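Local coordinates for tartrate dehydrogenase/decarboxylase (Pseudomonas putida, PDB 3FLK), which oxidises tartrate to oxaloglycolate with NAD, converts meso-tartrate to D-glycerate and oxidatively decarboxylates D-malate to pyruvate, using magnesium or manganese, at residues 61-64 with 65-69; 208-211 with 212-215; 232-235 with 236-239; 314-317 with 318-321. The protein carries 1 engineered substitution. All coordinates share one frame; numbering follows the deposited sequence.

Contact 1. Residues 61-64 with 65-69. With SO4 (sulfate ion), chain L.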
loop_
_atom_site.group_PDB
_atom_site.type_symbol
_atom_site.label_atom_id
_atom_site.label_comp_id
_atom_site.label_asym_id
_atom_site.label_seq_id
_atom_site.Cartn_x
_atom_site.Cartn_y
_atom_site.Cartn_z
ATOM N N ASP A 61 -32.967 8.669 9.645
ATOM C CA ASP A 61 -32.845 7.709 10.746
ATOM C C ASP A 61 -33.353 6.308 10.394
ATOM O O ASP A 61 -32.855 5.317 10.929
ATOM C CB ASP A 61 -33.570 8.231 11.995
ATOM C CG ASP A 61 -32.853 9.405 12.654
ATOM O OD1 ASP A 61 -31.830 9.885 12.119
ATOM O OD2 ASP A 61 -33.321 9.852 13.725
ATOM N N ASP A 62 -34.332 6.231 9.495
ATOM C CA ASP A 62 -34.947 4.954 9.128
ATOM C C ASP A 62 -34.413 4.361 7.813
ATOM O O ASP A 62 -35.117 3.609 7.135
ATOM C CB ASP A 62 -36.475 5.090 9.084
ATOM C CG ASP A 62 -36.961 6.009 7.968
ATOM O OD1 ASP A 62 -36.186 6.881 7.508
ATOM O OD2 ASP A 62 -38.129 5.856 7.552
ATOM N N TRP A 63 -33.167 4.688 7.473
ATOM C CA TRP A 63 -32.554 4.235 6.218
ATOM C C TRP A 63 -32.564 2.710 6.061
ATOM O O TRP A 63 -32.819 2.200 4.969
ATOM C CB TRP A 63 -31.127 4.788 6.069
ATOM C CG TRP A 63 -30.162 4.271 7.100
ATOM C CD1 TRP A 63 -29.862 4.845 8.302
ATOM C CD2 TRP A 63 -29.377 3.074 7.020
ATOM N NE1 TRP A 63 -28.939 4.082 8.974
ATOM C CE2 TRP A 63 -28.626 2.987 8.212
ATOM C CE3 TRP A 63 -29.234 2.065 6.056
ATOM C CZ2 TRP A 63 -27.744 1.934 8.467
ATOM C CZ3 TRP A 63 -28.362 1.013 6.314
ATOM C CH2 TRP A 63 -27.625 0.960 7.508
ATOM N N ALA A 64 -32.298 1.996 7.156
ATOM C CA ALA A 64 -32.203 0.535 7.141
ATOM C C ALA A 64 -33.560 -0.109 6.902
ATOM O O ALA A 64 -33.664 -1.105 6.188
ATOM C CB ALA A 64 -31.582 0.017 8.438
ATOM N N GLU A 65 -34.590 0.474 7.510
ATOM C CA GLU A 65 -35.976 0.064 7.308
ATOM C C GLU A 65 -36.358 0.194 5.831
ATOM O O GLU A 65 -37.009 -0.691 5.270
ATOM C CB GLU A 65 -36.892 0.920 8.191
ATOM C CG GLU A 65 -38.388 0.673 8.043
ATOM C CD GLU A 65 -39.217 1.793 8.659
ATOM O OE1 GLU A 65 -39.305 1.863 9.908
ATOM O OE2 GLU A 65 -39.780 2.606 7.890
ATOM N N GLN A 66 -35.930 1.288 5.205
ATOM C CA GLN A 66 -36.247 1.557 3.802
ATOM C C GLN A 66 -35.518 0.623 2.838
ATOM O O GLN A 66 -36.123 0.101 1.900
ATOM C CB GLN A 66 -35.948 3.016 3.448
ATOM C CG GLN A 66 -36.818 4.033 4.179
ATOM C CD GLN A 66 -36.615 5.450 3.677
ATOM O OE1 GLN A 66 -36.724 5.721 2.480
ATOM N NE2 GLN A 66 -36.328 6.365 4.595
ATOM N N LEU A 67 -34.227 0.405 3.075
ATOM C CA LEU A 67 -33.402 -0.374 2.150
ATOM C C LEU A 67 -33.585 -1.889 2.261
ATOM O O LEU A 67 -33.272 -2.617 1.316
ATOM C CB LEU A 67 -31.923 0.005 2.279
ATOM C CG LEU A 67 -31.526 1.433 1.893
ATOM C CD1 LEU A 67 -30.028 1.580 1.993
ATOM C CD2 LEU A 67 -32.008 1.813 0.494
ATOM N N LYS A 68 -34.094 -2.357 3.400
ATOM C CA LYS A 68 -34.380 -3.786 3.582
ATOM C C LYS A 68 -35.529 -4.280 2.696
ATOM O O LYS A 68 -35.696 -5.486 2.501
ATOM C CB LYS A 68 -34.649 -4.116 5.054
ATOM C CG LYS A 68 -33.389 -4.456 5.843
ATOM C CD LYS A 68 -33.705 -5.251 7.108
ATOM C CE LYS A 68 -33.981 -4.349 8.303
ATOM N NZ LYS A 68 -32.735 -3.729 8.840
ATOM N N GLN A 69 -36.302 -3.341 2.153
ATOM C CA GLN A 69 -37.390 -3.655 1.225
ATOM C C GLN A 69 -36.873 -3.909 -0.195
ATOM O O GLN A 69 -37.648 -4.243 -1.098
ATOM C CB GLN A 69 -38.434 -2.527 1.206
ATOM C CG GLN A 69 -38.837 -1.975 2.582
ATOM C CD GLN A 69 -39.188 -3.058 3.590
ATOM O OE1 GLN A 69 -38.568 -3.152 4.654
ATOM N NE2 GLN A 69 -40.174 -3.888 3.259
HETATM S S SO4 L . -35.726 10.932 9.829
HETATM O O1 SO4 L . -34.324 11.336 9.772
HETATM O O2 SO4 L . -36.307 11.398 11.085
HETATM O O3 SO4 L . -36.451 11.524 8.707
HETATM O O4 SO4 L . -35.830 9.477 9.756
#

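Contact 2. Residues 208-211 with 212-215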
loop_
_atom_site.group_PDB
_atom_site.type_symbol
_atom_site.label_atom_id
_atom_site.label_comp_id
_atom_site.label_asym_id
_atom_site.label_seq_id
_atom_site.Cartn_x
_atom_site.Cartn_y
_atom_site.Cartn_z
ATOM N N GLU A 208 -3.274 -20.067 8.475
ATOM C CA GLU A 208 -2.697 -21.411 8.572
ATOM C C GLU A 208 -3.751 -22.445 8.953
ATOM O O GLU A 208 -3.805 -23.526 8.367
ATOM C CB GLU A 208 -1.557 -21.439 9.592
ATOM C CG GLU A 208 -0.287 -20.741 9.140
ATOM C CD GLU A 208 0.681 -20.478 10.284
ATOM O OE1 GLU A 208 0.905 -21.395 11.109
ATOM O OE2 GLU A 208 1.224 -19.351 10.352
ATOM N N ALA A 209 -4.590 -22.096 9.927
ATOM C CA ALA A 209 -5.677 -22.961 10.385
ATOM C C ALA A 209 -6.703 -23.240 9.285
ATOM O O ALA A 209 -7.189 -24.366 9.154
ATOM C CB ALA A 209 -6.354 -22.360 11.607
HETATM N N MSE A 210 -7.028 -22.218 8.496
HETATM C CA MSE A 210 -7.973 -22.385 7.396
HETATM C C MSE A 210 -7.377 -23.165 6.228
HETATM O O MSE A 210 -8.045 -24.025 5.656
HETATM C CB MSE A 210 -8.515 -21.036 6.912
HETATM C CG MSE A 210 -9.639 -21.156 5.879
HETATM SE SE MSE A 210 -11.332 -21.861 6.568
HETATM C CE MSE A 210 -10.939 -23.742 6.767
ATOM N N ALA A 211 -6.124 -22.873 5.887
ATOM C CA ALA A 211 -5.456 -23.509 4.753
ATOM C C ALA A 211 -5.352 -25.034 4.881
ATOM O O ALA A 211 -5.250 -25.739 3.872
ATOM C CB ALA A 211 -4.088 -22.904 4.545
ATOM N N ALA A 212 -5.390 -25.531 6.118
ATOM C CA ALA A 212 -5.322 -26.969 6.395
ATOM C C ALA A 212 -6.550 -27.732 5.893
ATOM O O ALA A 212 -6.458 -28.918 5.573
ATOM C CB ALA A 212 -5.112 -27.215 7.888
ATOM N N HIS A 213 -7.693 -27.051 5.826
ATOM C CA HIS A 213 -8.936 -27.662 5.349
ATOM C C HIS A 213 -9.057 -27.686 3.819
ATOM O O HIS A 213 -10.080 -28.117 3.282
ATOM C CB HIS A 213 -10.150 -26.949 5.946
ATOM C CG HIS A 213 -10.278 -27.101 7.431
ATOM N ND1 HIS A 213 -9.736 -26.199 8.321
ATOM C CD2 HIS A 213 -10.904 -28.039 8.180
ATOM C CE1 HIS A 213 -10.016 -26.578 9.556
ATOM N NE2 HIS A 213 -10.723 -27.693 9.498
ATOM N N TYR A 214 -8.018 -27.218 3.129
ATOM C CA TYR A 214 -8.027 -27.125 1.668
ATOM C C TYR A 214 -6.764 -27.727 1.054
ATOM O O TYR A 214 -5.856 -26.995 0.650
ATOM C CB TYR A 214 -8.207 -25.670 1.216
ATOM C CG TYR A 214 -9.523 -25.058 1.635
ATOM C CD1 TYR A 214 -10.625 -25.069 0.780
ATOM C CD2 TYR A 214 -9.668 -24.470 2.891
ATOM C CE1 TYR A 214 -11.839 -24.507 1.169
ATOM C CE2 TYR A 214 -10.872 -23.910 3.286
ATOM C CZ TYR A 214 -11.951 -23.930 2.426
ATOM O OH TYR A 214 -13.138 -23.371 2.833
ATOM N N PRO A 215 -6.702 -29.073 0.980
ATOM C CA PRO A 215 -5.543 -29.764 0.412
ATOM C C PRO A 215 -5.222 -29.373 -1.038
ATOM O O PRO A 215 -4.054 -29.397 -1.426
ATOM C CB PRO A 215 -5.934 -31.248 0.501
ATOM C CG PRO A 215 -7.419 -31.258 0.660
ATOM C CD PRO A 215 -7.731 -30.024 1.444
#

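Contact 3. Residues 232-235 with 236-239. With SO4 (sulfate ion), chain K.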
loop_
_atom_site.group_PDB
_atom_site.type_symbol
_atom_site.label_atom_id
_atom_site.label_comp_id
_atom_site.label_asym_id
_atom_site.label_seq_id
_atom_site.Cartn_x
_atom_site.Cartn_y
_atom_site.Cartn_z
ATOM N N VAL A 232 3.441 -4.833 -9.083
ATOM C CA VAL A 232 4.101 -4.092 -10.149
ATOM C C VAL A 232 5.084 -4.966 -10.934
ATOM O O VAL A 232 5.141 -4.886 -12.164
ATOM C CB VAL A 232 4.820 -2.834 -9.587
ATOM C CG1 VAL A 232 5.701 -2.169 -10.644
ATOM C CG2 VAL A 232 3.798 -1.839 -9.042
ATOM N N LEU A 233 5.845 -5.797 -10.225
ATOM C CA LEU A 233 6.945 -6.550 -10.843
ATOM C C LEU A 233 6.564 -7.936 -11.363
ATOM O O LEU A 233 7.094 -8.379 -12.383
ATOM C CB LEU A 233 8.145 -6.645 -9.892
ATOM C CG LEU A 233 8.897 -5.342 -9.596
ATOM C CD1 LEU A 233 9.795 -5.499 -8.377
ATOM C CD2 LEU A 233 9.703 -4.879 -10.804
ATOM N N GLN A 234 5.663 -8.625 -10.665
ATOM C CA GLN A 234 5.188 -9.936 -11.129
ATOM C C GLN A 234 3.714 -10.219 -10.797
ATOM O O GLN A 234 3.409 -11.091 -9.976
ATOM C CB GLN A 234 6.111 -11.077 -10.659
ATOM C CG GLN A 234 6.509 -11.040 -9.189
ATOM C CD GLN A 234 7.218 -12.312 -8.734
ATOM O OE1 GLN A 234 7.271 -12.604 -7.541
ATOM N NE2 GLN A 234 7.766 -13.069 -9.683
ATOM N N PRO A 235 2.792 -9.492 -11.458
ATOM C CA PRO A 235 1.359 -9.640 -11.186
ATOM C C PRO A 235 0.787 -10.992 -11.632
ATOM O O PRO A 235 -0.304 -11.369 -11.198
ATOM C CB PRO A 235 0.730 -8.506 -12.002
ATOM C CG PRO A 235 1.693 -8.264 -13.112
ATOM C CD PRO A 235 3.050 -8.499 -12.519
ATOM N N GLU A 236 1.525 -11.714 -12.477
ATOM C CA GLU A 236 1.088 -13.021 -12.988
ATOM C C GLU A 236 0.963 -14.096 -11.900
ATOM O O GLU A 236 0.242 -15.080 -12.070
ATOM C CB GLU A 236 2.011 -13.506 -14.118
ATOM C CG GLU A 236 3.456 -13.803 -13.697
ATOM C CD GLU A 236 4.394 -12.607 -13.839
ATOM O OE1 GLU A 236 3.920 -11.448 -13.869
ATOM O OE2 GLU A 236 5.620 -12.835 -13.927
ATOM N N ARG A 237 1.659 -13.891 -10.785
ATOM C CA ARG A 237 1.689 -14.853 -9.684
ATOM C C ARG A 237 0.381 -14.936 -8.896
ATOM O O ARG A 237 0.172 -15.884 -8.137
ATOM C CB ARG A 237 2.837 -14.520 -8.723
ATOM C CG ARG A 237 4.238 -14.716 -9.299
ATOM C CD ARG A 237 4.663 -16.182 -9.278
ATOM N NE ARG A 237 6.071 -16.339 -9.643
ATOM C CZ ARG A 237 6.510 -16.614 -10.868
ATOM N NH1 ARG A 237 5.653 -16.771 -11.871
ATOM N NH2 ARG A 237 7.811 -16.733 -11.090
ATOM N N PHE A 238 -0.496 -13.952 -9.073
ATOM C CA PHE A 238 -1.675 -13.834 -8.218
ATOM C C PHE A 238 -2.955 -14.342 -8.865
ATOM O O PHE A 238 -3.158 -14.189 -10.073
ATOM C CB PHE A 238 -1.833 -12.389 -7.725
ATOM C CG PHE A 238 -0.601 -11.853 -7.057
ATOM C CD1 PHE A 238 -0.244 -12.283 -5.782
ATOM C CD2 PHE A 238 0.223 -10.946 -7.716
ATOM C CE1 PHE A 238 0.907 -11.810 -5.167
ATOM C CE2 PHE A 238 1.377 -10.461 -7.109
ATOM C CZ PHE A 238 1.719 -10.895 -5.832
ATOM N N ASP A 239 -3.805 -14.959 -8.046
ATOM C CA ASP A 239 -5.139 -15.371 -8.471
ATOM C C ASP A 239 -6.202 -14.903 -7.484
ATOM O O ASP A 239 -7.093 -14.135 -7.847
ATOM C CB ASP A 239 -5.222 -16.886 -8.664
ATOM C CG ASP A 239 -6.468 -17.303 -9.428
ATOM O OD1 ASP A 239 -6.609 -16.908 -10.607
ATOM O OD2 ASP A 239 -7.314 -18.014 -8.850
HETATM S S SO4 K . 9.379 -16.374 -7.542
HETATM O O1 SO4 K . 10.178 -15.982 -8.699
HETATM O O2 SO4 K . 9.954 -15.790 -6.334
HETATM O O3 SO4 K . 8.008 -15.897 -7.703
HETATM O O4 SO4 K . 9.374 -17.829 -7.424
HETATM O O HOH W 1 -2.564 -12.352 -12.289
#

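Contact 4. Residues 314-317 with 318-321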
loop_
_atom_site.group_PDB
_atom_site.type_symbol
_atom_site.label_atom_id
_atom_site.label_comp_id
_atom_site.label_asym_id
_atom_site.label_seq_id
_atom_site.Cartn_x
_atom_site.Cartn_y
_atom_site.Cartn_z
ATOM N N GLN A 314 -28.678 -16.230 -9.091
ATOM C CA GLN A 314 -28.598 -17.518 -8.393
ATOM C C GLN A 314 -28.724 -18.711 -9.343
ATOM O O GLN A 314 -27.736 -19.126 -9.954
ATOM C CB GLN A 314 -29.603 -17.589 -7.230
ATOM C CG GLN A 314 -29.184 -16.765 -6.023
ATOM C CD GLN A 314 -30.195 -16.794 -4.895
ATOM O OE1 GLN A 314 -31.164 -16.033 -4.892
ATOM N NE2 GLN A 314 -29.963 -17.662 -3.915
ATOM N N GLY A 315 -29.935 -19.249 -9.477
ATOM C CA GLY A 315 -30.173 -20.401 -10.345
ATOM C C GLY A 315 -30.670 -20.061 -11.741
ATOM O O GLY A 315 -30.784 -20.949 -12.592
ATOM N N ASP A 316 -30.960 -18.783 -11.980
ATOM C CA ASP A 316 -31.554 -18.343 -13.243
ATOM C C ASP A 316 -30.492 -18.074 -14.307
ATOM O O ASP A 316 -29.630 -17.207 -14.135
ATOM C CB ASP A 316 -32.424 -17.101 -13.019
ATOM C CG ASP A 316 -33.436 -16.875 -14.135
ATOM O OD1 ASP A 316 -33.152 -17.217 -15.307
ATOM O OD2 ASP A 316 -34.524 -16.339 -13.838
ATOM N N GLU A 317 -30.574 -18.816 -15.411
ATOM C CA GLU A 317 -29.602 -18.713 -16.503
ATOM C C GLU A 317 -29.662 -17.378 -17.256
ATOM O O GLU A 317 -28.662 -16.942 -17.824
ATOM C CB GLU A 317 -29.736 -19.891 -17.481
ATOM C CG GLU A 317 -31.061 -19.965 -18.251
ATOM C CD GLU A 317 -32.065 -20.939 -17.651
ATOM O OE1 GLU A 317 -32.202 -20.988 -16.406
ATOM O OE2 GLU A 317 -32.726 -21.655 -18.437
ATOM N N ARG A 318 -30.833 -16.741 -17.247
ATOM C CA ARG A 318 -31.033 -15.446 -17.906
ATOM C C ARG A 318 -30.117 -14.364 -17.323
ATOM O O ARG A 318 -29.544 -13.560 -18.062
ATOM C CB ARG A 318 -32.495 -15.003 -17.789
ATOM C CG ARG A 318 -33.495 -15.893 -18.518
ATOM C CD ARG A 318 -34.922 -15.442 -18.246
ATOM N NE ARG A 318 -35.897 -16.193 -19.036
ATOM C CZ ARG A 318 -36.367 -15.811 -20.221
ATOM N NH1 ARG A 318 -35.958 -14.676 -20.775
ATOM N NH2 ARG A 318 -37.252 -16.567 -20.859
ATOM N N TYR A 319 -29.987 -14.362 -15.998
ATOM C CA TYR A 319 -29.160 -13.386 -15.291
ATOM C C TYR A 319 -27.669 -13.612 -15.513
ATOM O O TYR A 319 -26.899 -12.650 -15.606
ATOM C CB TYR A 319 -29.501 -13.375 -13.799
ATOM C CG TYR A 319 -30.805 -12.673 -13.498
ATOM C CD1 TYR A 319 -30.821 -11.337 -13.108
ATOM C CD2 TYR A 319 -32.028 -13.341 -13.620
ATOM C CE1 TYR A 319 -32.017 -10.680 -12.838
ATOM C CE2 TYR A 319 -33.231 -12.692 -13.354
ATOM C CZ TYR A 319 -33.215 -11.360 -12.966
ATOM O OH TYR A 319 -34.396 -10.708 -12.698
ATOM N N GLN A 320 -27.269 -14.878 -15.608
ATOM C CA GLN A 320 -25.878 -15.230 -15.892
ATOM C C GLN A 320 -25.472 -14.799 -17.302
ATOM O O GLN A 320 -24.365 -14.295 -17.506
ATOM C CB GLN A 320 -25.636 -16.729 -15.698
ATOM C CG GLN A 320 -24.164 -17.136 -15.753
ATOM C CD GLN A 320 -23.317 -16.437 -14.697
ATOM O OE1 GLN A 320 -23.615 -16.497 -13.502
ATOM N NE2 GLN A 320 -22.256 -15.767 -15.138
ATOM N N ARG A 321 -26.373 -14.997 -18.262
ATOM C CA ARG A 321 -26.143 -14.581 -19.644
ATOM C C ARG A 321 -26.106 -13.061 -19.768
ATOM O O ARG A 321 -25.346 -12.523 -20.571
ATOM C CB ARG A 321 -27.209 -15.158 -20.579
ATOM C CG ARG A 321 -27.063 -16.648 -20.849
ATOM C CD ARG A 321 -27.931 -17.087 -22.027
ATOM N NE ARG A 321 -29.361 -17.021 -21.723
ATOM C CZ ARG A 321 -30.091 -18.048 -21.295
ATOM N NH1 ARG A 321 -29.534 -19.241 -21.117
ATOM N NH2 ARG A 321 -31.383 -17.884 -21.048
#

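Contact 1. Residues 61-64 with 65-69
Q66 N donates to D62 O (3.1 Å), L67 N to W63 O (3.0 Å) and K68 N to A64 O, i to i+4 bonds that shape the short helix 63-67. D62, at the N-cap position, makes no capping bond with its side chain. Its carboxylate instead reaches forward to the Q66 side chain: with CG set between the backbone N and the carbonyl carbon (chi1 66°), D62 OD1 accepts from Q66 NE2 at 3.0 Å. D62 OD1 lies close to the amide plane of Q66, but NE2 meets it from above the carboxylate plane, 50° out of it. D62 OD2 faces a like charge, E65 OE2, at 3.7 Å. Apolar contact comes from W63 CE3 and L67 CD1, 4.2 Å apart, with the leucine methyl at the edge of the indole; F97 and W46 also touch both residues. A sulfate, probably from the crystallisation liquor, accepts from D61 N through O1 (3.0 Å), and K57 NZ binds it too. Chemically, the helix start gathers three acidic side chains, D61, D62 and E65; the Q66 amide and the K57 ammonium, salt-bridged to D61, probably temper that negative charge.

Contact 2. Residues 208-211 with 212-215
M210, a selenomethionine, bends back at chi2 (69°) and chi3 (-75°), which carries its terminal methyl from the end of helix 199-211 to the two aromatic residues that follow, H213 and Y214. H213 and Y214 both hold CG anti to their carbonyl carbon, and their rings come in on M210 from the loop. M210 CE lies 3.1 Å from H213 ND1, approaching that ring obliquely, and 3.5 Å from Y214 CE2. The selenium stands 5.3 Å from the centroid of the Y214 ring and 85° off its normal, so this Met-aromatic contact is made at the ring edge. The carbonyl of M210 works in the same place: its O is in plane at the edge of the tyrosine, 3.2 Å from Y214 CD2, and accepts from H213 N at 3.1 Å.

The helix ends in a type I beta turn from A211 to Y214, closed by Y214 N donating to A211 O (3.2 Å). Two further bonds from the turn residues are weak: A212 N to E208 O, at 3.4 Å, and H213 ND1 to A209 O. Y214 OH is hydrogen-bonded to D177 and its ring meets F176, both on helix 165-181, whose K173 and F176 also touch M210. In chemical terms, the carbonyls that lose their helical donors are met by turn amides and, weakly, by an imidazole N-H, while the M210 side chain, modelled as selenomethionine, packs against the Y214 edge and obliquely on H213, next to the neighbouring helix.

Contact 3. Residues 232-235 with 236-239
Q234 and R237 bring their polar ends together at an angle, the amide and guanidinium planes 58° apart, with Q234 NE2 over one guanidinium face and 3.7 Å from R237 NE. Both turn toward one sulfate, probably from the crystallisation liquor. R237 NE donates almost straight to its O3 (2.8 Å, 175°), the sulfur lying in plane at the guanidinium edge, whereas Q234 NE2 reaches the same O3 only weakly, at 3.5 Å. With an alanine in place of Q234, the R237 guanidinium would probably lose the amide over one face and the sulfate a weak donor. E236 folds back at chi2 (-91°), laying OE2 3.7 Å from Q234 CB, while OE1 forms a salt bridge with R123. The F238 ring comes obliquely to the backbone, CE2 3.6 Å from Q234 O, and also meets F231. Two weak bonds span three residues, R237 N to Q234 O and F238 N to P235 O (both 3.4 Å); a water lies within hydrogen-bonding distance of P235 O and F238 O. Such i to i+3 bonding fits a short 3-10 segment opening at P235, here joining helix 224-233 to strand 240-243 of the large mixed sheet.

Contact 4. Residues 314-317 with 318-321
The D316 carboxylate reaches R318 N because chi1 (-160°) turns it away from its own backbone N and forward over the first turn of helix 317-336. D316 OD1 accepts from R318 N at 3.1 Å with an N-H...O angle of 154°, on the anti side and tilted out of the carboxylate plane. D316 OD1 also lies 3.4 Å from R318 CB, against the base of the extended R318 chain, which the aspartate crosses obliquely and whose NH1 bonds to H35 O. The other flank of the carboxylate meets Y319: D316 CG sits in plane at the ring edge, 3.8 Å from Y319 CD2, with carboxylate and ring turned steeply against each other. Y319 also meets the F6 ring, nearly at a right angle.

This is an N-cap: D316 immediately precedes the helix, and its side chain takes up an amide of the first turn that has no earlier carbonyl to use. A weak backbone bond, Y319 N to D316 O at 3.4 Å, supplements it. A leucine at D316 would probably leave the R318 amide without its cap and free the first turn to fray.

E317 sends CG between its backbone N and carbonyl carbon and bends again at chi2, while R321 kinks at chi3 (-69°); the two chains run side by side in the same direction. The R321 guanidinium thereby folds back over the helix start, E317 O 3.9 Å above its plane and over its centre. R321 NH1 comes 3.3 Å from E317 CG, yet the charged ends stay apart, E317 OE2 being 4.8 Å from R321 NH2. E317 O takes its regular helical bond from R321 N, at 3.0 Å.

In the fold
All four contacts are local, each closing within one continuous run of eight or nine residues, and they follow one another in series without nesting or crossing. From the N terminus, contact 1 forms helix 63-67, just ahead of strand 72-77. Contact 2 closes the turn after helix 199-211 and leads to strand 218-223, outermost of the sheet within this chain; contact 3 ends helix 224-233 and passes to strand 240-243. Both therefore serve helix-to-strand connections of the same mixed sheet, their centres about 23 Å apart. Contact 4 instead starts helix 317-336 after helix 299-313. Contacts 1 and 3 lie on opposite sides of the chain's centre, about 41 Å between centres, and no two contacts touch.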